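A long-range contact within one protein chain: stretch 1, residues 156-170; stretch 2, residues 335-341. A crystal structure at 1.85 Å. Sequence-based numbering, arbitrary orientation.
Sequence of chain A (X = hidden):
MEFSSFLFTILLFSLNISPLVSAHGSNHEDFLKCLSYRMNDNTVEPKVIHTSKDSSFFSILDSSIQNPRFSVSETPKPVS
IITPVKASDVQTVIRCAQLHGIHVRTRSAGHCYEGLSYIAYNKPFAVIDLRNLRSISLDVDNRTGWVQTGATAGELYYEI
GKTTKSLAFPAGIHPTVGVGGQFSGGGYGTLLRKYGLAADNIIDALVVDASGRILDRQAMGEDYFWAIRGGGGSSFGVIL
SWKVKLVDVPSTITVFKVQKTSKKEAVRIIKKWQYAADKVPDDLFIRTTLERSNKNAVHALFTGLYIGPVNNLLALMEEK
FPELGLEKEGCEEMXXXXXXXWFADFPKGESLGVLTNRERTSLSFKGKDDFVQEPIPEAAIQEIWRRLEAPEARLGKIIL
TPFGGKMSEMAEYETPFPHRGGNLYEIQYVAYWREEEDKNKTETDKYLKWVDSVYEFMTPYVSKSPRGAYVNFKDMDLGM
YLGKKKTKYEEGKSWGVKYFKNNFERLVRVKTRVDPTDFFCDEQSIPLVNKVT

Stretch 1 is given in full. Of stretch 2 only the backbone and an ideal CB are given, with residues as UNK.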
# COMPACT_ATOMS: atom_id res chain seq x y z
N LEU A 156 -5.82 -1.29 13.64
CA LEU A 156 -6.24 0.09 13.82
C LEU A 156 -7.75 0.22 13.64
O LEU A 156 -8.45 0.83 14.47
CB LEU A 156 -5.51 1.00 12.83
CG LEU A 156 -6.03 2.43 12.82
CD1 LEU A 156 -5.77 3.09 14.17
CD2 LEU A 156 -5.40 3.22 11.69
N TYR A 157 -8.25 -0.35 12.55
CA TYR A 157 -9.68 -0.38 12.28
C TYR A 157 -10.44 -0.93 13.48
O TYR A 157 -11.46 -0.37 13.89
CB TYR A 157 -9.95 -1.24 11.05
CG TYR A 157 -9.54 -0.59 9.77
CD1 TYR A 157 -9.31 0.78 9.70
CD2 TYR A 157 -9.38 -1.33 8.60
CE1 TYR A 157 -8.94 1.38 8.51
CE2 TYR A 157 -9.01 -0.73 7.40
CZ TYR A 157 -8.80 0.62 7.37
OH TYR A 157 -8.43 1.23 6.21
N TYR A 158 -9.94 -2.03 14.03
CA TYR A 158 -10.61 -2.73 15.12
C TYR A 158 -10.70 -1.85 16.35
O TYR A 158 -11.71 -1.82 17.03
CB TYR A 158 -9.87 -4.03 15.45
CG TYR A 158 -10.53 -4.86 16.50
CD1 TYR A 158 -11.72 -5.54 16.23
CD2 TYR A 158 -9.96 -5.00 17.76
CE1 TYR A 158 -12.33 -6.32 17.20
CE2 TYR A 158 -10.56 -5.78 18.73
CZ TYR A 158 -11.74 -6.44 18.45
OH TYR A 158 -12.33 -7.21 19.43
N GLU A 159 -9.62 -1.13 16.62
CA GLU A 159 -9.55 -0.30 17.81
C GLU A 159 -10.57 0.85 17.73
O GLU A 159 -11.34 1.09 18.66
CB GLU A 159 -8.11 0.21 17.98
CG GLU A 159 -7.80 0.95 19.28
CD GLU A 159 -8.11 0.16 20.55
OE1 GLU A 159 -7.93 -1.09 20.58
OE2 GLU A 159 -8.53 0.83 21.52
N ILE A 160 -10.58 1.52 16.58
CA ILE A 160 -11.59 2.51 16.26
C ILE A 160 -13.02 1.95 16.30
O ILE A 160 -13.84 2.39 17.09
CB ILE A 160 -11.36 3.10 14.87
CG1 ILE A 160 -9.97 3.72 14.78
CG2 ILE A 160 -12.44 4.11 14.55
CD1 ILE A 160 -9.57 4.12 13.38
N GLY A 161 -13.29 0.96 15.45
CA GLY A 161 -14.63 0.47 15.26
C GLY A 161 -15.31 -0.12 16.48
O GLY A 161 -16.52 0.00 16.63
N LYS A 162 -14.53 -0.75 17.36
CA LYS A 162 -15.04 -1.32 18.61
C LYS A 162 -15.35 -0.25 19.66
O LYS A 162 -16.11 -0.51 20.60
CB LYS A 162 -14.03 -2.31 19.20
CG LYS A 162 -13.89 -3.59 18.42
CD LYS A 162 -14.98 -4.55 18.80
CE LYS A 162 -14.86 -4.97 20.26
NZ LYS A 162 -15.91 -5.94 20.64
N THR A 163 -14.77 0.94 19.49
CA THR A 163 -14.88 2.05 20.44
C THR A 163 -15.96 3.06 20.08
O THR A 163 -16.70 3.52 20.95
CB THR A 163 -13.54 2.84 20.55
OG1 THR A 163 -12.46 1.93 20.80
CG2 THR A 163 -13.62 3.87 21.66
N THR A 164 -16.04 3.41 18.81
CA THR A 164 -17.03 4.36 18.33
C THR A 164 -17.48 4.00 16.94
O THR A 164 -16.69 3.49 16.15
CB THR A 164 -16.50 5.79 18.31
OG1 THR A 164 -17.54 6.66 17.84
CG2 THR A 164 -15.29 5.91 17.39
N LYS A 165 -18.74 4.27 16.63
CA LYS A 165 -19.28 4.02 15.30
C LYS A 165 -19.29 5.29 14.42
O LYS A 165 -19.63 5.23 13.24
CB LYS A 165 -20.70 3.45 15.42
CG LYS A 165 -20.79 2.25 16.34
CD LYS A 165 -19.97 1.07 15.81
CE LYS A 165 -20.03 -0.12 16.75
NZ LYS A 165 -19.00 -1.15 16.44
N SER A 166 -18.92 6.43 15.00
CA SER A 166 -19.01 7.69 14.26
C SER A 166 -17.64 8.22 13.82
O SER A 166 -17.54 9.35 13.34
CB SER A 166 -19.73 8.74 15.11
OG SER A 166 -19.04 9.01 16.32
N LEU A 167 -16.59 7.42 13.96
CA LEU A 167 -15.27 7.81 13.48
C LEU A 167 -14.65 6.71 12.64
O LEU A 167 -15.02 5.54 12.75
CB LEU A 167 -14.33 8.15 14.64
CG LEU A 167 -14.58 9.40 15.48
CD1 LEU A 167 -13.43 9.60 16.45
CD2 LEU A 167 -14.76 10.61 14.60
N ALA A 168 -13.70 7.10 11.80
CA ALA A 168 -13.04 6.18 10.89
C ALA A 168 -11.63 6.65 10.60
O ALA A 168 -11.19 7.69 11.09
CB ALA A 168 -13.83 6.04 9.58
N PHE A 169 -10.90 5.90 9.79
CA PHE A 169 -9.65 6.40 9.29
C PHE A 169 -9.50 5.91 7.86
O PHE A 169 -9.77 4.74 7.58
CB PHE A 169 -8.47 5.97 10.16
CG PHE A 169 -7.19 6.61 9.76
CD1 PHE A 169 -6.93 7.93 10.08
CD2 PHE A 169 -6.25 5.91 9.00
CE1 PHE A 169 -5.76 8.55 9.68
CE2 PHE A 169 -5.07 6.52 8.59
CZ PHE A 169 -4.83 7.83 8.93
N PRO A 170 -9.09 6.81 6.95
CA PRO A 170 -8.97 6.50 5.53
C PRO A 170 -7.66 5.78 5.19
O PRO A 170 -6.66 6.43 4.91
CB PRO A 170 -9.02 7.88 4.88
CG PRO A 170 -8.39 8.78 5.90
CD PRO A 170 -8.79 8.23 7.24
N UNK A 335 -22.68 -0.23 9.45
CA UNK A 335 -21.73 0.75 9.99
C UNK A 335 -20.47 0.80 9.12
O UNK A 335 -20.25 -0.08 8.30
CB UNK A 335 -21.36 0.41 11.44
N UNK A 336 -19.65 1.83 9.28
CA UNK A 336 -18.44 1.89 8.48
C UNK A 336 -17.51 0.73 8.82
O UNK A 336 -16.94 0.11 7.94
CB UNK A 336 -17.73 3.23 8.69
N UNK A 337 -17.39 0.42 10.10
CA UNK A 337 -16.50 -0.66 10.49
C UNK A 337 -17.01 -1.98 9.91
O UNK A 337 -16.22 -2.86 9.56
CB UNK A 337 -16.39 -0.74 12.01
N UNK A 338 -18.33 -2.13 9.77
CA UNK A 338 -18.85 -3.35 9.17
C UNK A 338 -18.55 -3.37 7.67
O UNK A 338 -18.36 -4.43 7.08
CB UNK A 338 -20.35 -3.47 9.42
N UNK A 339 -18.46 -2.18 7.06
CA UNK A 339 -18.15 -2.07 5.64
C UNK A 339 -16.69 -2.45 5.37
O UNK A 339 -16.34 -2.88 4.27
CB UNK A 339 -18.43 -0.65 5.14
N UNK A 340 -15.84 -2.30 6.38
CA UNK A 340 -14.46 -2.77 6.32
C UNK A 340 -14.40 -4.30 6.17
O UNK A 340 -13.68 -4.82 5.33
CB UNK A 340 -13.70 -2.33 7.57
N UNK A 341 -15.17 -5.01 6.98
CA UNK A 341 -15.24 -6.46 6.84
C UNK A 341 -15.81 -6.81 5.48
O UNK A 341 -15.42 -7.78 4.85
CB UNK A 341 -16.09 -7.08 7.95

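Position 335 stands just before a helical run, with phi/psi of -81/165 that are extended rather than helical. Its CB points toward stretch 1, 4.6 Å from Lys-165 CD, so the space beside it is bordered by a lysine chain. A helix start leaves backbone NH groups without partners, and a short acceptor such as serine, threonine, aspartate or asparagine would suit. The residue is Ser-335. Ser-335 OG accepts from the backbone N of 338 at 3.2 Å, a capping bond, and the chi1 of 69° (p) brings the hydroxyl back over the first turn. The same Ser-335 OG lies 2.6 Å from the O atom of a water, whose O is also 3.4 Å from Lys-165 NZ in a weak hydrogen bond, so the cap is linked to stretch 1 through solvent.

Position 336 begins the helix with its CB directed toward stretch 1, 4.9 Å from Ala-168 CB. Beyond it lies a broad space bordered by Ala-168, Ile-160 and the ring of Tyr-157. The small alanine leaves room for something flat; a large apolar residue would suit, whether aromatic, leucine or methionine. It is Trp-336, with chi1 at 164° (t). Ala-168 CB sits over the six-membered ring, 3.4 Å from its centroid and 9° off the normal, a CH-pi contact. The far end of the indole meets Tyr-157, with Trp-336 CH2 3.6 Å from Tyr-157 CD1; the planes are at 89°, an offset edge-to-face pair with the tryptophan edge toward the tyrosine face. The backbone also takes part: one water accepts from Trp-336 N (3.1 Å to its O) and donates to Lys-165 O (2.4 Å from its O).

At 337 the helices come close, the CA atoms of this position and Gly-161 being 5.2 Å apart. The CB lies 3.9 Å from Gly-161 CA, and the missing side chain there leaves a groove beside the Tyr-157 carbonyl. A medium-sized aliphatic residue, valine, isoleucine or leucine, would be plausible. Ile-337 occupies it: Ile-337 CG1 packs 3.7 Å from Gly-161 CA, where a CB on the glycine would clash, and CD1 reaches Tyr-157 O at 3.4 Å. Ile-337 CG2 lies 3.9 Å from Lys-165 NZ, an amino group already bonded to Gly-161 O.

Positions 338 and 339 have CB atoms with nothing of stretch 1 within 5.5 Å, so this contact sets little demand and many residues would do. Glu-338 turns back to its own helix start, where its OE1 accepts from Ser-335 N at 3.2 Å. Ser-339 donates from OG to Trp-336 O at 2.5 Å, within the helix.

Position 340 faces stretch 1 again, its CB 4.6 Å from Tyr-157 CD2. A compact apolar side chain would fit against the ring. Val-340 puts CG2 over one face of it, while CG1 approaches Tyr-157 CD2 at 3.5 Å.

Position 341 points sideways into space that stretch 1 leaves empty, so its identity is open; Leu-341 makes no contact here.

Stretch 2, residues 335-341: SWIESVL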
# COMPACT_ATOMS: atom_id res chain seq x y z
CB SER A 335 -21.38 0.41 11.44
OG SER A 335 -20.60 -0.77 11.50
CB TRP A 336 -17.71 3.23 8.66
CG TRP A 336 -16.31 3.16 8.17
CD1 TRP A 336 -15.88 3.30 6.88
CD2 TRP A 336 -15.15 2.89 8.96
NE1 TRP A 336 -14.51 3.13 6.82
CE2 TRP A 336 -14.04 2.87 8.09
CE3 TRP A 336 -14.94 2.64 10.33
CZ2 TRP A 336 -12.74 2.64 8.54
CZ3 TRP A 336 -13.65 2.41 10.77
CH2 TRP A 336 -12.57 2.40 9.88
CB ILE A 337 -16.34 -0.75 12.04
CG1 ILE A 337 -15.27 -1.79 12.41
CG2 ILE A 337 -17.67 -1.06 12.75
CD1 ILE A 337 -13.90 -1.49 11.81
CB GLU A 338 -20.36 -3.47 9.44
CG GLU A 338 -20.67 -3.94 10.86
CD GLU A 338 -22.15 -4.02 11.16
OE1 GLU A 338 -22.93 -3.18 10.66
OE2 GLU A 338 -22.55 -4.93 11.92
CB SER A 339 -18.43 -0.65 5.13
OG SER A 339 -17.37 0.23 5.46
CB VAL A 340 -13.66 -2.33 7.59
CG1 VAL A 340 -12.30 -3.00 7.64
CG2 VAL A 340 -13.52 -0.81 7.66
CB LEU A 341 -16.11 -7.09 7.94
CG LEU A 341 -15.50 -7.42 9.30
CD1 LEU A 341 -15.13 -6.16 10.02
CD2 LEU A 341 -16.49 -8.20 10.12
O HOH W 1 -20.23 4.21 11.11
O HOH W 2 -20.57 -2.19 13.65
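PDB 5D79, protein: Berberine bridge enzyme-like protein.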